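Local coordinates for cell division control protein 53 (Saccharomyces cerevisiae, PDB 3O2P) that serves as the cullin scaffold of SCF E3 ubiquitin ligases, which mark target proteins for proteasomal degradation, the chain here being its C-terminal neddylation domain, at residues 25-29 with 68-74; 36-40 with 82-86; 20-25 with 61-65. All coordinates share one frame; numbering follows the deposited sequence.

Interaction 1: residues 25-29 with 68-74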
loop_
_atom_site.group_PDB
_atom_site.type_symbol
_atom_site.label_atom_id
_atom_site.label_comp_id
_atom_site.label_asym_id
_atom_site.label_seq_id
_atom_site.Cartn_x
_atom_site.Cartn_y
_atom_site.Cartn_z
ATOM N N GLU B 25 -4.676 16.770 -16.679
ATOM C CA GLU B 25 -5.603 16.337 -15.643
ATOM C C GLU B 25 -7.050 16.612 -16.025
ATOM O O GLU B 25 -7.911 15.757 -15.821
ATOM C CB GLU B 25 -5.268 16.960 -14.283
ATOM C CG GLU B 25 -4.068 16.294 -13.608
ATOM C CD GLU B 25 -3.790 16.863 -12.224
ATOM O OE1 GLU B 25 -4.761 17.159 -11.490
ATOM O OE2 GLU B 25 -2.598 17.017 -11.879
ATOM N N ALA B 26 -7.322 17.797 -16.569
ATOM C CA ALA B 26 -8.691 18.128 -16.987
ATOM C C ALA B 26 -9.098 17.290 -18.193
ATOM O O ALA B 26 -10.243 16.846 -18.297
ATOM C CB ALA B 26 -8.813 19.586 -17.310
ATOM N N CYS B 27 -8.160 17.072 -19.110
ATOM C CA CYS B 27 -8.438 16.217 -20.254
ATOM C C CYS B 27 -8.863 14.819 -19.784
ATOM O O CYS B 27 -9.872 14.288 -20.225
ATOM C CB CYS B 27 -7.211 16.128 -21.160
ATOM S SG CYS B 27 -7.483 15.196 -22.672
ATOM N N ILE B 28 -8.101 14.240 -18.862
ATOM C CA ILE B 28 -8.378 12.892 -18.389
ATOM C C ILE B 28 -9.746 12.804 -17.701
ATOM O O ILE B 28 -10.505 11.854 -17.925
ATOM C CB ILE B 28 -7.259 12.399 -17.450
ATOM C CG1 ILE B 28 -5.981 12.121 -18.246
ATOM C CG2 ILE B 28 -7.675 11.149 -16.704
ATOM C CD1 ILE B 28 -4.786 11.865 -17.385
ATOM N N VAL B 29 -10.055 13.794 -16.866
ATOM C CA VAL B 29 -11.339 13.826 -16.154
ATOM C C VAL B 29 -12.519 13.904 -17.135
ATOM O O VAL B 29 -13.551 13.263 -16.931
ATOM C CB VAL B 29 -11.422 15.011 -15.183
ATOM C CG1 VAL B 29 -12.816 15.099 -14.581
ATOM C CG2 VAL B 29 -10.382 14.867 -14.089
ATOM N N SER B 68 -1.930 11.793 -10.027
ATOM C CA SER B 68 -2.552 12.900 -9.290
ATOM C C SER B 68 -4.070 12.755 -9.148
ATOM O O SER B 68 -4.631 13.049 -8.097
ATOM C CB SER B 68 -2.236 14.241 -9.952
ATOM O OG SER B 68 -0.843 14.474 -9.986
ATOM N N LEU B 69 -4.741 12.316 -10.206
ATOM C CA LEU B 69 -6.187 12.126 -10.129
ATOM C C LEU B 69 -6.556 10.965 -9.213
ATOM O O LEU B 69 -7.620 10.964 -8.611
ATOM C CB LEU B 69 -6.794 11.965 -11.522
ATOM C CG LEU B 69 -6.614 13.258 -12.341
ATOM C CD1 LEU B 69 -6.833 13.034 -13.829
ATOM C CD2 LEU B 69 -7.505 14.386 -11.817
ATOM N N ILE B 70 -5.674 9.981 -9.096
ATOM C CA ILE B 70 -5.922 8.892 -8.167
ATOM C C ILE B 70 -5.761 9.410 -6.748
ATOM O O ILE B 70 -6.626 9.222 -5.906
ATOM C CB ILE B 70 -4.966 7.736 -8.392
ATOM C CG1 ILE B 70 -5.321 7.045 -9.707
ATOM C CG2 ILE B 70 -4.984 6.785 -7.169
ATOM C CD1 ILE B 70 -4.319 6.034 -10.157
ATOM N N GLN B 71 -4.652 10.092 -6.501
ATOM C CA GLN B 71 -4.413 10.693 -5.204
ATOM C C GLN B 71 -5.581 11.606 -4.792
ATOM O O GLN B 71 -6.021 11.556 -3.642
ATOM C CB GLN B 71 -3.071 11.429 -5.214
ATOM C CG GLN B 71 -2.957 12.535 -4.184
ATOM C CD GLN B 71 -1.613 13.260 -4.232
ATOM O OE1 GLN B 71 -1.041 13.596 -3.187
ATOM N NE2 GLN B 71 -1.105 13.505 -5.443
ATOM N N LYS B 72 -6.101 12.407 -5.727
ATOM C CA LYS B 72 -7.198 13.343 -5.413
ATOM C C LYS B 72 -8.568 12.671 -5.287
ATOM O O LYS B 72 -9.539 13.307 -4.898
ATOM C CB LYS B 72 -7.297 14.462 -6.457
ATOM C CG LYS B 72 -6.158 15.492 -6.438
ATOM C CD LYS B 72 -6.099 16.234 -7.776
ATOM C CE LYS B 72 -5.264 17.495 -7.719
ATOM N NZ LYS B 72 -5.317 18.214 -9.033
ATOM N N GLY B 73 -8.660 11.402 -5.655
ATOM C CA GLY B 73 -9.913 10.688 -5.527
ATOM C C GLY B 73 -10.823 10.823 -6.724
ATOM O O GLY B 73 -12.031 10.630 -6.598
ATOM N N TYR B 74 -10.257 11.148 -7.884
ATOM C CA TYR B 74 -11.030 11.186 -9.125
ATOM C C TYR B 74 -11.092 9.833 -9.820
ATOM O O TYR B 74 -12.046 9.550 -10.536
ATOM C CB TYR B 74 -10.443 12.190 -10.110
ATOM C CG TYR B 74 -10.853 13.613 -9.871
ATOM C CD1 TYR B 74 -12.014 14.129 -10.446
ATOM C CD2 TYR B 74 -10.080 14.444 -9.071
ATOM C CE1 TYR B 74 -12.388 15.438 -10.224
ATOM C CE2 TYR B 74 -10.441 15.744 -8.843
ATOM C CZ TYR B 74 -11.593 16.242 -9.418
ATOM O OH TYR B 74 -11.950 17.546 -9.180
HETATM O O HOH W 1 -0.272 15.877 -12.856
#
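Glu-25 and Lys-72 form the one salt bridge between residues 25-29 and 68-74. Lys-72 NZ donates to Glu-25 OE1 at 2.7 Å, using the syn lone pair of that oxygen. Both side chains are extended beyond CG and meet at about a right angle. The second carboxylate oxygen turns to Ser-68, where Glu-25 OE2 lies 3.4 Å from Ser-68 CB. A water donates to Glu-25 OE2 at 2.8 Å and also bonds Ser-68 OG. Each carboxylate oxygen thus has its own polar partner, which should limit rotation of the group.

The apolar part centres on Leu-69, whose two methyls take different neighbours. Leu-69 CD1 sits 3.5 Å from Ile-28 CG2, and it also touches the carbonyl oxygen of Glu-25. Leu-69 CD2 packs 3.7 Å from Val-29 CG2. With chi1 174°, Val-29 sets CG1 opposite its backbone N and CG2 opposite its carbonyl carbon; CG2 is the branch that meets Leu-69. Val-29 CG2 also comes obliquely to the Tyr-74 ring, 4.1 Å from Tyr-74 CD1. Ile-28 continues this apolar layer onto Val-62, Ala-65 and Ile-66 of helix 59-71.

Backbone bonds shape the chain after Leu-69. Tyr-74 N reaches back to Leu-69 O at 2.7 Å, and Gly-73 N to Ile-70 O. Gly-73 has positive phi, 88°, and turns the chain out of the helix toward strand 75-77. This helix end is a Schellman motif, here in the helix-turn-helix-like, winged-helix fold of the cullin neddylation domain.

Interaction 2: residues 36-40 with 82-86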
loop_
_atom_site.group_PDB
_atom_site.type_symbol
_atom_site.label_atom_id
_atom_site.label_comp_id
_atom_site.label_asym_id
_atom_site.label_seq_id
_atom_site.Cartn_x
_atom_site.Cartn_y
_atom_site.Cartn_z
ATOM N N ARG B 36 -16.506 6.502 -18.138
ATOM C CA ARG B 36 -16.785 5.844 -16.867
ATOM C C ARG B 36 -15.755 4.786 -16.469
ATOM O O ARG B 36 -15.279 4.763 -15.332
ATOM C CB ARG B 36 -18.176 5.214 -16.916
ATOM C CG ARG B 36 -19.287 6.235 -17.016
ATOM C CD ARG B 36 -19.518 6.849 -15.658
ATOM N NE ARG B 36 -19.619 8.298 -15.716
ATOM C CZ ARG B 36 -19.722 9.069 -14.641
ATOM N NH1 ARG B 36 -19.733 8.518 -13.436
ATOM N NH2 ARG B 36 -19.817 10.387 -14.771
ATOM N N ASN B 37 -15.428 3.908 -17.408
ATOM C CA ASN B 37 -14.515 2.795 -17.164
ATOM C C ASN B 37 -13.640 2.600 -18.401
ATOM O O ASN B 37 -14.137 2.606 -19.523
ATOM C CB ASN B 37 -15.312 1.522 -16.883
ATOM C CG ASN B 37 -14.822 0.786 -15.654
ATOM O OD1 ASN B 37 -13.701 0.264 -15.626
ATOM N ND2 ASN B 37 -15.665 0.736 -14.625
ATOM N N LEU B 38 -12.340 2.435 -18.208
ATOM C CA LEU B 38 -11.447 2.399 -19.352
ATOM C C LEU B 38 -10.155 1.655 -19.048
ATOM O O LEU B 38 -9.560 1.821 -17.975
ATOM C CB LEU B 38 -11.134 3.835 -19.773
ATOM C CG LEU B 38 -11.246 4.283 -21.224
ATOM C CD1 LEU B 38 -12.532 3.786 -21.864
ATOM C CD2 LEU B 38 -11.155 5.798 -21.297
ATOM N N PRO B 39 -9.703 0.842 -20.003
ATOM C CA PRO B 39 -8.389 0.204 -19.862
ATOM C C PRO B 39 -7.302 1.274 -19.897
ATOM O O PRO B 39 -7.483 2.277 -20.578
ATOM C CB PRO B 39 -8.290 -0.688 -21.107
ATOM C CG PRO B 39 -9.707 -0.793 -21.636
ATOM C CD PRO B 39 -10.360 0.500 -21.274
ATOM N N HIS B 40 -6.207 1.059 -19.171
ATOM C CA HIS B 40 -5.113 2.023 -19.092
ATOM C C HIS B 40 -4.640 2.449 -20.464
ATOM O O HIS B 40 -4.511 3.640 -20.758
ATOM C CB HIS B 40 -3.940 1.422 -18.319
ATOM C CG HIS B 40 -2.644 2.134 -18.535
ATOM N ND1 HIS B 40 -2.210 3.153 -17.715
ATOM C CD2 HIS B 40 -1.690 1.976 -19.485
ATOM C CE1 HIS B 40 -1.036 3.587 -18.143
ATOM N NE2 HIS B 40 -0.695 2.884 -19.209
ATOM N N GLU B 82 -4.948 -2.580 -14.327
ATOM C CA GLU B 82 -4.613 -1.893 -15.580
ATOM C C GLU B 82 -5.817 -1.281 -16.303
ATOM O O GLU B 82 -5.892 -1.283 -17.534
ATOM C CB GLU B 82 -3.824 -2.812 -16.519
ATOM C CG GLU B 82 -4.223 -4.272 -16.459
ATOM C CD GLU B 82 -3.423 -5.142 -17.432
ATOM O OE1 GLU B 82 -2.190 -4.964 -17.545
ATOM O OE2 GLU B 82 -4.035 -6.011 -18.086
ATOM N N SER B 83 -6.760 -0.774 -15.514
ATOM C CA SER B 83 -7.898 -0.017 -16.016
ATOM C C SER B 83 -8.235 1.001 -14.936
ATOM O O SER B 83 -7.688 0.930 -13.833
ATOM C CB SER B 83 -9.093 -0.935 -16.291
ATOM O OG SER B 83 -9.389 -1.768 -15.181
ATOM N N TYR B 84 -9.111 1.951 -15.249
ATOM C CA TYR B 84 -9.502 2.955 -14.265
ATOM C C TYR B 84 -11.001 3.192 -14.288
ATOM O O TYR B 84 -11.642 3.075 -15.324
ATOM C CB TYR B 84 -8.763 4.287 -14.489
ATOM C CG TYR B 84 -7.268 4.132 -14.664
ATOM C CD1 TYR B 84 -6.433 3.916 -13.571
ATOM C CD2 TYR B 84 -6.697 4.193 -15.922
ATOM C CE1 TYR B 84 -5.069 3.763 -13.737
ATOM C CE2 TYR B 84 -5.345 4.046 -16.095
ATOM C CZ TYR B 84 -4.534 3.835 -15.005
ATOM O OH TYR B 84 -3.177 3.686 -15.192
ATOM N N ALA B 85 -11.547 3.520 -13.128
ATOM C CA ALA B 85 -12.945 3.864 -13.013
ATOM C C ALA B 85 -13.056 5.303 -12.527
ATOM O O ALA B 85 -12.339 5.717 -11.600
ATOM C CB ALA B 85 -13.636 2.914 -12.042
ATOM N N TYR B 86 -13.954 6.066 -13.145
ATOM C CA TYR B 86 -14.201 7.431 -12.700
ATOM C C TYR B 86 -14.992 7.453 -11.394
ATOM O O TYR B 86 -15.951 6.701 -11.227
ATOM C CB TYR B 86 -14.926 8.251 -13.779
ATOM C CG TYR B 86 -15.130 9.703 -13.396
ATOM C CD1 TYR B 86 -14.055 10.577 -13.324
ATOM C CD2 TYR B 86 -16.393 10.194 -13.092
ATOM C CE1 TYR B 86 -14.229 11.901 -12.961
ATOM C CE2 TYR B 86 -16.580 11.517 -12.734
ATOM C CZ TYR B 86 -15.494 12.369 -12.670
ATOM O OH TYR B 86 -15.661 13.691 -12.314
#
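Tyr-84 and His-40 meet beside an antiparallel strand pair, and the tyrosine reaches the histidine with its outer atoms. From CB, chi1 of -49° places CG opposite the carbonyl carbon, and the ring runs alongside the His-40 side chain in the same direction. CD2 and then CE2 pass His-40 CA, with Tyr-84 CE2 at 3.6 Å. CZ comes equally near to His-40 ND1. At the tip, Tyr-84 OH hydrogen-bonds His-40 ND1 at 2.8 Å, near the imidazole plane. The same hydroxyl also bonds a glycerol, probably from the crystallisation liquor. The two rings meet rim to rim, with planes 57° apart. A phenylalanine in place of Tyr-84 would probably leave His-40 ND1 without this partner, with the imidazole then held through NE2 by the backbone of the other protein chain.

The backbone sets the register. Leu-38 and Tyr-84 are a hydrogen-bonded pair, with Leu-38 N to Tyr-84 O at 3.0 Å and Tyr-84 N to Leu-38 O at 2.8 Å. Tyr-86 N to Arg-36 O and His-40 N to Glu-82 O extend the ladder. Beyond it, Tyr-86 CD2 lies over one face of the Arg-36 guanidinium, while Arg-36 NE bonds Lys-33 O.

Strand 83-86 is the middle strand of the three-stranded sheet, between 37-39 and 75-77. Leu-38 and Tyr-86 lean on helix 8-35, and His-40 opens helix 40-51.

Interaction 3: residues 20-25 with 61-65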
loop_
_atom_site.group_PDB
_atom_site.type_symbol
_atom_site.label_atom_id
_atom_site.label_comp_id
_atom_site.label_asym_id
_atom_site.label_seq_id
_atom_site.Cartn_x
_atom_site.Cartn_y
_atom_site.Cartn_z
ATOM N N ARG B 20 1.324 21.933 -18.270
ATOM C CA ARG B 20 1.040 20.690 -18.976
ATOM C C ARG B 20 0.156 19.784 -18.116
ATOM O O ARG B 20 -0.884 19.301 -18.572
ATOM C CB ARG B 20 2.336 19.966 -19.370
ATOM C CG ARG B 20 3.128 20.688 -20.469
ATOM C CD ARG B 20 4.236 19.824 -21.070
ATOM N NE ARG B 20 5.391 19.697 -20.188
ATOM C CZ ARG B 20 6.561 20.301 -20.388
ATOM N NH1 ARG B 20 6.746 21.067 -21.458
ATOM N NH2 ARG B 20 7.552 20.126 -19.523
ATOM N N GLN B 21 0.572 19.569 -16.869
ATOM C CA GLN B 21 -0.121 18.650 -15.970
ATOM C C GLN B 21 -1.552 19.081 -15.696
ATOM O O GLN B 21 -2.470 18.264 -15.747
ATOM C CB GLN B 21 0.660 18.491 -14.668
ATOM C CG GLN B 21 2.014 17.806 -14.900
ATOM C CD GLN B 21 1.860 16.527 -15.698
ATOM O OE1 GLN B 21 2.385 16.390 -16.811
ATOM N NE2 GLN B 21 1.109 15.592 -15.144
ATOM N N ILE B 22 -1.743 20.367 -15.425
ATOM C CA ILE B 22 -3.079 20.894 -15.216
ATOM C C ILE B 22 -3.951 20.662 -16.451
ATOM O O ILE B 22 -5.134 20.354 -16.332
ATOM C CB ILE B 22 -3.049 22.388 -14.865
ATOM C CG1 ILE B 22 -2.707 22.564 -13.381
ATOM C CG2 ILE B 22 -4.394 23.039 -15.192
ATOM C CD1 ILE B 22 -2.341 23.997 -13.005
ATOM N N PHE B 23 -3.371 20.805 -17.637
ATOM C CA PHE B 23 -4.151 20.563 -18.844
ATOM C C PHE B 23 -4.514 19.084 -18.977
ATOM O O PHE B 23 -5.663 18.749 -19.271
ATOM C CB PHE B 23 -3.423 21.057 -20.100
ATOM C CG PHE B 23 -4.097 20.647 -21.374
ATOM C CD1 PHE B 23 -5.124 21.404 -21.911
ATOM C CD2 PHE B 23 -3.721 19.481 -22.015
ATOM C CE1 PHE B 23 -5.758 21.007 -23.086
ATOM C CE2 PHE B 23 -4.347 19.074 -23.182
ATOM C CZ PHE B 23 -5.369 19.835 -23.720
ATOM N N LEU B 24 -3.542 18.201 -18.750
ATOM C CA LEU B 24 -3.766 16.772 -18.933
ATOM C C LEU B 24 -4.715 16.210 -17.885
ATOM O O LEU B 24 -5.464 15.277 -18.161
ATOM C CB LEU B 24 -2.452 15.991 -18.902
ATOM C CG LEU B 24 -1.481 16.223 -20.050
ATOM C CD1 LEU B 24 -0.115 15.608 -19.741
ATOM C CD2 LEU B 24 -2.066 15.675 -21.343
ATOM N N GLU B 25 -4.676 16.770 -16.679
ATOM C CA GLU B 25 -5.603 16.337 -15.643
ATOM C C GLU B 25 -7.050 16.612 -16.025
ATOM O O GLU B 25 -7.911 15.757 -15.821
ATOM C CB GLU B 25 -5.268 16.960 -14.283
ATOM C CG GLU B 25 -4.068 16.294 -13.608
ATOM C CD GLU B 25 -3.790 16.863 -12.224
ATOM O OE1 GLU B 25 -4.761 17.159 -11.490
ATOM O OE2 GLU B 25 -2.598 17.017 -11.879
ATOM N N MET B 61 4.043 12.001 -18.983
ATOM C CA MET B 61 3.279 13.137 -18.478
ATOM C C MET B 61 1.870 12.710 -18.149
ATOM O O MET B 61 1.311 13.120 -17.129
ATOM C CB MET B 61 3.217 14.265 -19.504
ATOM C CG MET B 61 4.548 14.864 -19.841
ATOM S SD MET B 61 4.371 15.897 -21.288
ATOM C CE MET B 61 6.079 16.415 -21.522
ATOM N N VAL B 62 1.290 11.897 -19.028
ATOM C CA VAL B 62 -0.078 11.434 -18.827
ATOM C C VAL B 62 -0.196 10.586 -17.557
ATOM O O VAL B 62 -1.138 10.740 -16.781
ATOM C CB VAL B 62 -0.609 10.655 -20.036
ATOM C CG1 VAL B 62 -2.041 10.156 -19.759
ATOM C CG2 VAL B 62 -0.607 11.543 -21.265
ATOM N N LYS B 63 0.782 9.714 -17.344
ATOM C CA LYS B 63 0.817 8.871 -16.161
ATOM C C LYS B 63 0.936 9.679 -14.869
ATOM O O LYS B 63 0.290 9.335 -13.884
ATOM C CB LYS B 63 1.939 7.850 -16.277
ATOM C CG LYS B 63 1.747 6.933 -17.467
ATOM C CD LYS B 63 2.701 5.763 -17.425
ATOM C CE LYS B 63 2.447 4.905 -16.217
ATOM N NZ LYS B 63 3.508 3.889 -16.044
ATOM N N ARG B 64 1.752 10.733 -14.867
ATOM C CA ARG B 64 1.800 11.643 -13.716
ATOM C C ARG B 64 0.417 12.244 -13.441
ATOM O O ARG B 64 -0.045 12.271 -12.298
ATOM C CB ARG B 64 2.843 12.760 -13.898
ATOM C CG ARG B 64 4.287 12.251 -13.891
ATOM C CD ARG B 64 5.314 13.345 -13.556
ATOM N NE ARG B 64 5.234 14.505 -14.440
ATOM C CZ ARG B 64 5.713 14.544 -15.680
ATOM N NH1 ARG B 64 6.308 13.479 -16.204
ATOM N NH2 ARG B 64 5.594 15.649 -16.396
ATOM N N ALA B 65 -0.243 12.716 -14.495
ATOM C CA ALA B 65 -1.597 13.250 -14.376
ATOM C C ALA B 65 -2.542 12.192 -13.777
ATOM O O ALA B 65 -3.343 12.481 -12.874
ATOM C CB ALA B 65 -2.101 13.727 -15.750
HETATM O O HOH W 2 4.426 17.739 -17.269
#
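Gln-21 turns its amide to the backbone of residues 61-65 and bonds it there. Gln-21 NE2 donates to Met-61 O at 3.2 Å in a fairly straight bond. The acceptor lies almost in the amide plane. The bend at chi2, -51°, swings the amide round to this carbonyl. Met-61 O also accepts the helical bond from Ala-65 N, so two donors hold it. The Gln-21 side chain crosses that of Arg-64 at about a right angle, its amide plane turned 42° from the guanidinium. Gln-21 OE1 stands 3.3 Å from Arg-64 NH2.

These side chains join helix 8-35 to helix 59-71, two of the helices in the helix-turn-helix-like core of the neddylation domain. The short segments cross at -68°, with axes 8.9 Å apart. Ala-65 lies at the close point, where its small side chain probably allows the close approach, with Glu-25 the residue whose CA is nearest across the segments. Ala-65 CB touches Leu-24 CB at 3.9 Å, and the CG of Glu-25 presses on the same methyl.

Leu-24 crosses Met-61 at a slant. Leu-24 CD1 meets Met-61 CB at 3.6 Å and extends toward Val-62. Leu-24 also packs on Cys-47 of helix 40-51, so a third helix borders this apolar patch. Met-61 is extended beyond CG and carries its terminal methyl to Arg-20. There Met-61 CE lies over one face of the guanidinium, 3.6 Å from Arg-20 NE. Asn-17, one turn earlier in helix 8-35, accepts a hydrogen bond from Arg-20 NH2.

Overall arrangement
Interactions 1 and 3 both join helix 8-35 to helix 59-71 and share Glu-25. Their centres are about 9 Å apart, and Ile-28 touches Ala-65 between them. Interaction 2 lies in the sheet, about 12 Å from interaction 1 and 16 Å from interaction 3 between centres. Tyr-86 connects it to interaction 1 by packing on Val-29 and Tyr-74. His-40 and Lys-63 touch, and both bond the other protein chain, so this side of the domain faces its partner. Along the chain, 20-25, 25-29 and 36-40 meet 61-65, 68-74 and 82-86 in the same order. Lys-33, the NEDD8 attachment site by similarity, lies on helix 8-35, between residues 25-29 and 36-40 along the chain.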